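Local structure of phosphatidylinositide phosphatase SAC2 (Homo sapiens, 4XUU) at residues D22-H27 with N55-V60; D34-L39 with G112-L117; I84-E89 with S99-H104. The protein removes the 4-phosphate of phosphatidylinositol 4-phosphate, probably contributing to endocytic recycling, forms homodimers and is represented here by its pleckstrin-homology-like hSac2 domain. All blocks are in the same frame, centred on the assembly; numbering follows the deposited sequence.

Contact 1. Residues D22-H27 with N55-V60; sequences DDEKFH and NSAYYV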
loop_
_atom_site.group_PDB
_atom_site.type_symbol
_atom_site.label_atom_id
_atom_site.label_comp_id
_atom_site.label_asym_id
_atom_site.label_seq_id
_atom_site.Cartn_x
_atom_site.Cartn_y
_atom_site.Cartn_z
ATOM N N ASP A 22 20.200 13.534 25.065
ATOM C CA ASP A 22 19.244 13.806 26.148
ATOM C C ASP A 22 17.845 14.183 25.670
ATOM O O ASP A 22 16.850 13.661 26.171
ATOM C CB ASP A 22 19.775 14.924 27.062
ATOM C CG ASP A 22 20.819 14.437 28.056
ATOM O OD1 ASP A 22 21.247 13.265 27.976
ATOM O OD2 ASP A 22 21.214 15.238 28.932
ATOM N N ASP A 23 17.784 15.090 24.700
ATOM C CA ASP A 23 16.524 15.664 24.238
ATOM C C ASP A 23 15.739 14.790 23.251
ATOM O O ASP A 23 14.560 15.042 23.006
ATOM C CB ASP A 23 16.769 17.057 23.641
ATOM C CG ASP A 23 17.854 17.064 22.567
ATOM O OD1 ASP A 23 18.515 16.025 22.344
ATOM O OD2 ASP A 23 18.055 18.125 21.940
ATOM N N GLU A 24 16.385 13.763 22.703
ATOM C CA GLU A 24 15.759 12.919 21.682
ATOM C C GLU A 24 15.051 11.683 22.244
ATOM O O GLU A 24 15.468 11.117 23.255
ATOM C CB GLU A 24 16.782 12.509 20.616
ATOM C CG GLU A 24 17.222 13.653 19.712
ATOM C CD GLU A 24 18.290 13.246 18.709
ATOM O OE1 GLU A 24 18.204 12.135 18.148
ATOM O OE2 GLU A 24 19.218 14.049 18.473
ATOM N N LYS A 25 13.974 11.281 21.574
ATOM C CA LYS A 25 13.269 10.040 21.885
ATOM C C LYS A 25 13.295 9.058 20.722
ATOM O O LYS A 25 13.142 9.438 19.561
ATOM C CB LYS A 25 11.825 10.315 22.298
ATOM C CG LYS A 25 11.667 10.567 23.782
ATOM C CD LYS A 25 10.233 10.886 24.153
ATOM C CE LYS A 25 10.161 11.418 25.579
ATOM N NZ LYS A 25 8.766 11.757 25.977
ATOM N N PHE A 26 13.491 7.790 21.061
ATOM C CA PHE A 26 13.489 6.698 20.102
ATOM C C PHE A 26 12.084 6.459 19.556
ATOM O O PHE A 26 11.115 6.424 20.312
ATOM C CB PHE A 26 14.029 5.440 20.779
ATOM C CG PHE A 26 14.034 4.224 19.907
ATOM C CD1 PHE A 26 15.016 4.050 18.940
ATOM C CD2 PHE A 26 13.059 3.233 20.069
ATOM C CE1 PHE A 26 15.027 2.912 18.134
ATOM C CE2 PHE A 26 13.063 2.088 19.275
ATOM C CZ PHE A 26 14.049 1.924 18.305
ATOM N N HIS A 27 11.989 6.307 18.239
ATOM C CA HIS A 27 10.728 6.007 17.572
ATOM C C HIS A 27 10.765 4.606 16.973
ATOM O O HIS A 27 9.792 3.855 17.065
ATOM C CB HIS A 27 10.453 7.037 16.474
ATOM C CG HIS A 27 9.818 8.300 16.969
ATOM N ND1 HIS A 27 9.197 9.198 16.128
ATOM C CD2 HIS A 27 9.684 8.803 18.221
ATOM C CE1 HIS A 27 8.718 10.205 16.837
ATOM N NE2 HIS A 27 8.999 9.989 18.109
ATOM N N ASN A 55 12.899 11.403 17.189
ATOM C CA ASN A 55 11.913 12.439 16.902
ATOM C C ASN A 55 12.467 13.582 16.044
ATOM O O ASN A 55 11.704 14.341 15.450
ATOM C CB ASN A 55 11.329 12.988 18.206
ATOM C CG ASN A 55 12.339 13.797 19.005
ATOM O OD1 ASN A 55 12.235 15.017 19.098
ATOM N ND2 ASN A 55 13.325 13.121 19.574
ATOM N N SER A 56 13.791 13.693 15.973
ATOM C CA SER A 56 14.425 14.822 15.298
ATOM C C SER A 56 15.542 14.441 14.321
ATOM O O SER A 56 16.023 15.287 13.570
ATOM C CB SER A 56 14.975 15.788 16.336
ATOM O OG SER A 56 16.078 15.216 17.012
ATOM N N ALA A 57 15.947 13.173 14.329
ATOM C CA ALA A 57 17.065 12.720 13.511
ATOM C C ALA A 57 16.944 11.251 13.144
ATOM O O ALA A 57 16.232 10.489 13.798
ATOM C CB ALA A 57 18.375 12.965 14.240
ATOM N N TYR A 58 17.637 10.856 12.084
ATOM C CA TYR A 58 17.815 9.445 11.790
ATOM C C TYR A 58 19.301 9.121 11.771
ATOM O O TYR A 58 20.134 10.006 11.538
ATOM C CB TYR A 58 17.106 9.032 10.492
ATOM C CG TYR A 58 17.684 9.602 9.219
ATOM C CD1 TYR A 58 17.546 10.961 8.914
ATOM C CD2 TYR A 58 18.352 8.781 8.307
ATOM C CE1 TYR A 58 18.069 11.491 7.738
ATOM C CE2 TYR A 58 18.875 9.297 7.125
ATOM C CZ TYR A 58 18.731 10.657 6.851
ATOM O OH TYR A 58 19.248 11.186 5.695
ATOM N N TYR A 59 19.620 7.861 12.052
ATOM C CA TYR A 59 20.995 7.414 12.237
ATOM C C TYR A 59 21.278 6.253 11.302
ATOM O O TYR A 59 20.504 5.289 11.252
ATOM C CB TYR A 59 21.217 6.975 13.686
ATOM C CG TYR A 59 21.000 8.076 14.701
ATOM C CD1 TYR A 59 19.711 8.499 15.046
ATOM C CD2 TYR A 59 22.079 8.695 15.311
ATOM C CE1 TYR A 59 19.514 9.520 15.966
ATOM C CE2 TYR A 59 21.895 9.703 16.240
ATOM C CZ TYR A 59 20.616 10.119 16.562
ATOM O OH TYR A 59 20.454 11.132 17.480
ATOM N N VAL A 60 22.375 6.353 10.554
ATOM C CA VAL A 60 22.773 5.293 9.637
ATOM C C VAL A 60 24.163 4.779 9.990
ATOM O O VAL A 60 25.134 5.539 10.005
ATOM C CB VAL A 60 22.732 5.745 8.159
ATOM C CG1 VAL A 60 22.940 4.556 7.238
ATOM C CG2 VAL A 60 21.412 6.443 7.831
HETATM O O HOH W 1 16.947 16.951 18.893
#
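Glu24 reaches from the loop before strand 26-34 to Tyr59 of strand 57-63, across the turn of the hairpin formed by strands 48-54 and 57-63 in a pleckstrin-homology-like fold. Its CB lies against the Asn55 side chain. Glu24 CG sits beside the backbone N and anti to the carbonyl carbon (chi1 -70°), 3.3 Å from Ser56 OG. Beyond CG the chain is extended and carries Glu24 CD to 3.4 Å from Ser56 OG. At the tip, Glu24 OE1 accepts a hydrogen bond of 2.6 Å from Tyr59 OH; the two side chains meet tip to tip, the hydroxyl approaching on the syn side of the carboxylate. OE1 is also bound by Ser54 OG, and OE2 forms a salt bridge with Arg75, which would probably keep this buried acid ionised. A water hydrogen-bonded to Ser56 OG at 2.7 Å extends a weak link to Asp23 OD2. The backbones add a weak bond from Asn55 N to Lys25 O. Further along, the His27 ring packs on Asn55, their side chains crossing at about a right angle, with Asn55 CA over one ring face, offset toward the rim, and Asn55 CB 3.8 Å from His27 NE2.

Contact 2. Residues D34-L39 with G112-L117; sequences DCDPSL and GYFHTL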
loop_
_atom_site.group_PDB
_atom_site.type_symbol
_atom_site.label_atom_id
_atom_site.label_comp_id
_atom_site.label_asym_id
_atom_site.label_seq_id
_atom_site.Cartn_x
_atom_site.Cartn_y
_atom_site.Cartn_z
ATOM N N ASP A 34 22.985 -2.691 2.654
ATOM C CA ASP A 34 23.401 -1.742 1.623
ATOM C C ASP A 34 23.082 -2.312 0.244
ATOM O O ASP A 34 23.467 -3.433 -0.076
ATOM C CB ASP A 34 24.902 -1.458 1.756
ATOM C CG ASP A 34 25.400 -0.374 0.802
ATOM O OD1 ASP A 34 24.600 0.437 0.296
ATOM O OD2 ASP A 34 26.624 -0.323 0.568
ATOM N N CYS A 35 22.370 -1.530 -0.560
ATOM C CA CYS A 35 21.863 -1.989 -1.852
ATOM C C CYS A 35 22.717 -1.539 -3.043
ATOM O O CYS A 35 22.735 -2.208 -4.078
ATOM C CB CYS A 35 20.397 -1.568 -2.031
ATOM S SG CYS A 35 19.755 -1.761 -3.708
ATOM N N ASP A 36 23.418 -0.417 -2.900
ATOM C CA ASP A 36 24.291 0.091 -3.962
ATOM C C ASP A 36 25.592 -0.704 -4.109
ATOM O O ASP A 36 26.172 -1.132 -3.106
ATOM C CB ASP A 36 24.603 1.576 -3.756
ATOM C CG ASP A 36 23.736 2.483 -4.620
ATOM O OD1 ASP A 36 23.657 2.258 -5.849
ATOM O OD2 ASP A 36 23.147 3.437 -4.070
ATOM N N PRO A 37 26.049 -0.909 -5.362
ATOM C CA PRO A 37 27.337 -1.570 -5.596
ATOM C C PRO A 37 28.485 -0.777 -4.977
ATOM O O PRO A 37 28.702 0.384 -5.334
ATOM C CB PRO A 37 27.456 -1.590 -7.127
ATOM C CG PRO A 37 26.055 -1.477 -7.621
ATOM C CD PRO A 37 25.355 -0.601 -6.627
ATOM N N SER A 38 29.190 -1.405 -4.038
ATOM C CA SER A 38 30.315 -0.777 -3.349
ATOM C C SER A 38 31.620 -1.148 -4.053
ATOM O O SER A 38 31.745 -2.247 -4.600
ATOM C CB SER A 38 30.341 -1.192 -1.875
ATOM O OG SER A 38 31.001 -0.222 -1.081
ATOM N N LEU A 39 32.586 -0.231 -4.023
ATOM C CA LEU A 39 33.750 -0.306 -4.917
ATOM C C LEU A 39 35.085 -0.657 -4.234
ATOM O O LEU A 39 36.145 -0.171 -4.645
ATOM C CB LEU A 39 33.876 0.999 -5.730
ATOM C CG LEU A 39 32.608 1.543 -6.417
ATOM C CD1 LEU A 39 32.672 3.089 -6.508
ATOM C CD2 LEU A 39 32.408 0.901 -7.820
ATOM N N GLY A 112 22.970 15.431 -3.635
ATOM C CA GLY A 112 23.648 14.378 -4.381
ATOM C C GLY A 112 24.177 13.300 -3.453
ATOM O O GLY A 112 24.966 12.445 -3.864
ATOM N N TYR A 113 23.747 13.356 -2.194
ATOM C CA TYR A 113 24.100 12.356 -1.193
ATOM C C TYR A 113 22.898 11.460 -0.920
ATOM O O TYR A 113 21.794 11.956 -0.653
ATOM C CB TYR A 113 24.523 13.025 0.117
ATOM C CG TYR A 113 25.777 13.862 0.044
ATOM C CD1 TYR A 113 27.033 13.295 0.264
ATOM C CD2 TYR A 113 25.707 15.229 -0.219
ATOM C CE1 TYR A 113 28.190 14.068 0.211
ATOM C CE2 TYR A 113 26.856 16.006 -0.276
ATOM C CZ TYR A 113 28.090 15.420 -0.062
ATOM O OH TYR A 113 29.224 16.195 -0.121
ATOM N N PHE A 114 23.109 10.146 -0.980
ATOM C CA PHE A 114 22.029 9.199 -0.697
ATOM C C PHE A 114 22.475 7.831 -0.198
ATOM O O PHE A 114 23.540 7.333 -0.560
ATOM C CB PHE A 114 21.057 9.057 -1.887
ATOM C CG PHE A 114 21.719 8.747 -3.205
ATOM C CD1 PHE A 114 22.050 7.439 -3.547
ATOM C CD2 PHE A 114 21.973 9.764 -4.124
ATOM C CE1 PHE A 114 22.645 7.148 -4.779
ATOM C CE2 PHE A 114 22.567 9.486 -5.358
ATOM C CZ PHE A 114 22.904 8.176 -5.687
ATOM N N HIS A 115 21.636 7.246 0.648
ATOM C CA HIS A 115 21.802 5.880 1.112
ATOM C C HIS A 115 20.818 5.010 0.361
ATOM O O HIS A 115 19.651 5.365 0.230
ATOM C CB HIS A 115 21.511 5.785 2.604
ATOM C CG HIS A 115 22.396 6.645 3.445
ATOM N ND1 HIS A 115 23.734 6.369 3.636
ATOM C CD2 HIS A 115 22.137 7.771 4.151
ATOM C CE1 HIS A 115 24.261 7.291 4.420
ATOM N NE2 HIS A 115 23.313 8.150 4.751
ATOM N N THR A 116 21.287 3.874 -0.137
ATOM C CA THR A 116 20.412 2.947 -0.844
ATOM C C THR A 116 20.365 1.625 -0.094
ATOM O O THR A 116 21.358 0.890 -0.035
ATOM C CB THR A 116 20.844 2.749 -2.304
ATOM O OG1 THR A 116 21.107 4.027 -2.899
ATOM C CG2 THR A 116 19.748 2.051 -3.093
ATOM N N LEU A 117 19.199 1.341 0.481
ATOM C CA LEU A 117 19.056 0.245 1.424
ATOM C C LEU A 117 17.967 -0.731 1.007
ATOM O O LEU A 117 17.036 -0.363 0.293
ATOM C CB LEU A 117 18.765 0.802 2.824
ATOM C CG LEU A 117 19.676 1.940 3.302
ATOM C CD1 LEU A 117 19.121 2.616 4.553
ATOM C CD2 LEU A 117 21.112 1.461 3.526
HETATM O O HOH W 2 23.728 2.806 0.622
#
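With CG between the backbone N and the carbonyl carbon (chi1 52°), the Phe114 ring comes to Asp36 edge on, Asp36 OD2 lying near the ring plane and 3.8 Å from Phe114 CE1. Two residues on, Thr116 meets Asp36 and Cys35 with both branches of its side chain. Its OG1, anti to the carbonyl carbon, is modelled as donating a very short hydrogen bond to Asp36 OD2, the detail of which is doubtful at this resolution. Arg102 forms a salt bridge with the same OD2 and also bonds to Thr116 OG1, so carboxylate, hydroxyl and guanidinium form one polar cluster. The other branch, Thr116 CG2, packs against the disulfide-forming Cys35, 3.8 Å from its CB and 3.9 Å from its SG. Thr116 also engages through its backbone: Cys35 N donates to Thr116 O at 2.7 Å, with an N-H...O angle of 161°, while Thr116 N donates at 2.8 Å to a water that in turn donates to Asp34 OD1. Asp34 OD1 and Thr116 O, 3.3 Å apart, are both acceptors and cannot bond directly; the water links the carboxylate to the strand through Thr116 N. Leu117 then faces Asp34 as an antiparallel, non-hydrogen-bonded pair with diverging side chains, and its CD2 comes 4.4 Å from Asp34 CA. This bridge lies where strand 26-34 runs out beside strand 110-119, the first and seventh strands of the pleckstrin-homology-like order. Strand 99-107 flanks strand 110-119 on its other edge, and the disulfide from Cys35 to Cys100 spans to it.

Contact 3. Residues I84-E89 with S99-H104; sequences IEIGPE and SCMRLH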
loop_
_atom_site.group_PDB
_atom_site.type_symbol
_atom_site.label_atom_id
_atom_site.label_comp_id
_atom_site.label_asym_id
_atom_site.label_seq_id
_atom_site.Cartn_x
_atom_site.Cartn_y
_atom_site.Cartn_z
ATOM N N ILE A 84 12.385 10.416 -0.406
ATOM C CA ILE A 84 12.629 8.981 -0.462
ATOM C C ILE A 84 12.151 8.416 -1.798
ATOM O O ILE A 84 11.042 8.710 -2.245
ATOM C CB ILE A 84 11.935 8.228 0.709
ATOM C CG1 ILE A 84 12.429 8.755 2.061
ATOM C CG2 ILE A 84 12.180 6.729 0.604
ATOM C CD1 ILE A 84 11.652 8.245 3.252
ATOM N N GLU A 85 12.995 7.605 -2.427
ATOM C CA GLU A 85 12.617 6.903 -3.651
ATOM C C GLU A 85 12.567 5.403 -3.403
ATOM O O GLU A 85 13.464 4.853 -2.765
ATOM C CB GLU A 85 13.613 7.202 -4.765
ATOM C CG GLU A 85 13.665 8.653 -5.195
ATOM C CD GLU A 85 14.666 8.881 -6.300
ATOM O OE1 GLU A 85 15.776 8.308 -6.232
ATOM O OE2 GLU A 85 14.343 9.633 -7.245
ATOM N N ILE A 86 11.517 4.747 -3.893
ATOM C CA ILE A 86 11.390 3.293 -3.770
ATOM C C ILE A 86 11.113 2.632 -5.123
ATOM O O ILE A 86 10.067 2.858 -5.742
ATOM C CB ILE A 86 10.307 2.874 -2.737
ATOM C CG1 ILE A 86 10.701 3.329 -1.327
ATOM C CG2 ILE A 86 10.099 1.358 -2.757
ATOM C CD1 ILE A 86 9.629 3.122 -0.271
ATOM N N GLY A 87 12.054 1.810 -5.570
ATOM C CA GLY A 87 11.905 1.100 -6.832
ATOM C C GLY A 87 12.868 -0.058 -6.981
ATOM O O GLY A 87 13.636 -0.345 -6.063
ATOM N N PRO A 88 12.832 -0.731 -8.147
ATOM C CA PRO A 88 13.735 -1.847 -8.425
ATOM C C PRO A 88 15.201 -1.435 -8.329
ATOM O O PRO A 88 15.560 -0.323 -8.728
ATOM C CB PRO A 88 13.382 -2.229 -9.866
ATOM C CG PRO A 88 11.994 -1.745 -10.054
ATOM C CD PRO A 88 11.915 -0.478 -9.274
ATOM N N GLU A 89 16.025 -2.334 -7.797
ATOM C CA GLU A 89 17.463 -2.100 -7.621
ATOM C C GLU A 89 18.178 -1.668 -8.906
ATOM O O GLU A 89 17.878 -2.180 -9.991
ATOM C CB GLU A 89 18.154 -3.337 -7.027
ATOM C CG GLU A 89 17.812 -4.653 -7.713
ATOM C CD GLU A 89 18.935 -5.673 -7.648
ATOM O OE1 GLU A 89 18.759 -6.780 -8.205
ATOM O OE2 GLU A 89 19.997 -5.375 -7.060
ATOM N N SER A 99 13.469 -4.748 -4.478
ATOM C CA SER A 99 13.291 -3.304 -4.401
ATOM C C SER A 99 14.317 -2.702 -3.453
ATOM O O SER A 99 14.778 -3.366 -2.522
ATOM C CB SER A 99 11.884 -2.965 -3.906
ATOM O OG SER A 99 10.901 -3.677 -4.636
ATOM N N CYS A 100 14.674 -1.446 -3.694
ATOM C CA CYS A 100 15.534 -0.714 -2.778
ATOM C C CYS A 100 14.955 0.650 -2.418
ATOM O O CYS A 100 14.139 1.214 -3.153
ATOM C CB CYS A 100 16.957 -0.595 -3.332
ATOM S SG CYS A 100 17.784 -2.199 -3.454
HETATM N N MSE A 101 15.384 1.158 -1.268
HETATM C CA MSE A 101 14.925 2.421 -0.732
HETATM C C MSE A 101 16.084 3.406 -0.720
HETATM O O MSE A 101 17.138 3.137 -0.136
HETATM C CB MSE A 101 14.404 2.214 0.682
HETATM C CG MSE A 101 13.767 3.437 1.292
HETATM SE SE MSE A 101 13.383 3.124 3.165
HETATM C CE MSE A 101 12.741 4.867 3.637
ATOM N N ARG A 102 15.879 4.548 -1.363
ATOM C CA ARG A 102 16.914 5.555 -1.489
ATOM C C ARG A 102 16.566 6.813 -0.690
ATOM O O ARG A 102 15.556 7.468 -0.951
ATOM C CB ARG A 102 17.128 5.873 -2.967
ATOM C CG ARG A 102 18.315 6.749 -3.266
ATOM C CD ARG A 102 18.718 6.599 -4.712
ATOM N NE ARG A 102 19.612 5.461 -4.908
ATOM C CZ ARG A 102 20.048 5.038 -6.093
ATOM N NH1 ARG A 102 19.668 5.647 -7.212
ATOM N NH2 ARG A 102 20.864 3.994 -6.159
ATOM N N LEU A 103 17.410 7.129 0.286
ATOM C CA LEU A 103 17.228 8.283 1.162
ATOM C C LEU A 103 18.159 9.410 0.740
ATOM O O LEU A 103 19.365 9.348 0.982
ATOM C CB LEU A 103 17.516 7.903 2.622
ATOM C CG LEU A 103 16.867 6.656 3.239
ATOM C CD1 LEU A 103 17.452 6.371 4.613
ATOM C CD2 LEU A 103 15.365 6.802 3.330
ATOM N N HIS A 104 17.596 10.435 0.104
ATOM C CA HIS A 104 18.374 11.583 -0.361
ATOM C C HIS A 104 18.509 12.612 0.756
ATOM O O HIS A 104 17.511 13.098 1.283
ATOM C CB HIS A 104 17.718 12.224 -1.587
ATOM C CG HIS A 104 17.619 11.313 -2.772
ATOM N ND1 HIS A 104 18.486 11.384 -3.841
ATOM C CD2 HIS A 104 16.751 10.315 -3.058
ATOM C CE1 HIS A 104 18.160 10.465 -4.733
ATOM N NE2 HIS A 104 17.108 9.805 -4.283
#
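Glu85 and His104 each place CG beside the backbone N and anti to the carbonyl carbon (chi1 -64° and -62°), and the glutamate chain then runs extended to its carboxylate. His104 NE2 donates to Glu85 OE1 at 2.8 Å. The acceptor lies close to the imidazole plane, but the donor comes from above the carboxylate, whose plane stands 86° from that of the ring. Arg102 brings its CD to 3.7 Å from Glu85 OE1; its guanidinium leads away to Thr116 OG1, Asp36 and Glu158 O. Although not in contact with the carboxylate, the guanidinium charge may slightly favour its ionised form.

The backbones belong to the antiparallel hairpin of strands 81-88 and 99-107, the fifth and sixth strands of the pleckstrin-homology-like fold. Glu85 and Arg102 form a hydrogen-bonded pair, Arg102 N donating to Glu85 O at 2.8 Å; Gly87 and Cys100 form another, with Cys100 N at 2.8 Å from Gly87 O. On the face carrying Ile84, Ile86, Met101 and Leu103, the extended selenomethionine at Met101 crosses Ile84, its CE 3.6 Å from both CG2 and CD1 of that isoleucine. Leu103 lies side by side with Ile84, CD2 to CG1 at 3.7 Å, and Ile86 CG1 touches Met101 CG. Helix 129-145 packs on this face through Ala136 and Leu139 against Met101 and Gln133 against Ile86. On the face of Glu85 and Arg102, Cys100 SG, disulfide-bonded to Cys35, rests 3.8 Å from Glu89 CB.

In the fold
All three contacts belong to one pleckstrin-homology-like domain and reach the same sheet. Contact 1 is centred about 22 Å from the centres of contacts 2 and 3, on the opposite side of the chain's centre, whereas those two are centred about 10 Å apart. Along the chain, contacts 1 and 2 alternate their segments, contact 1 closes before contact 3 opens, and contact 3 is nested within the loop closed by contact 2. Contact 1 meets the others through Val60 on His115 and Tyr58 on Leu103. Its His27 backbone hydrogen-bonds to the second subunit, placing contact 1 at a subunit interface; no other chain touches contacts 2 and 3, where the Cys35-Cys100 disulfide ties the loop after strand 26-34 to strand 99-107.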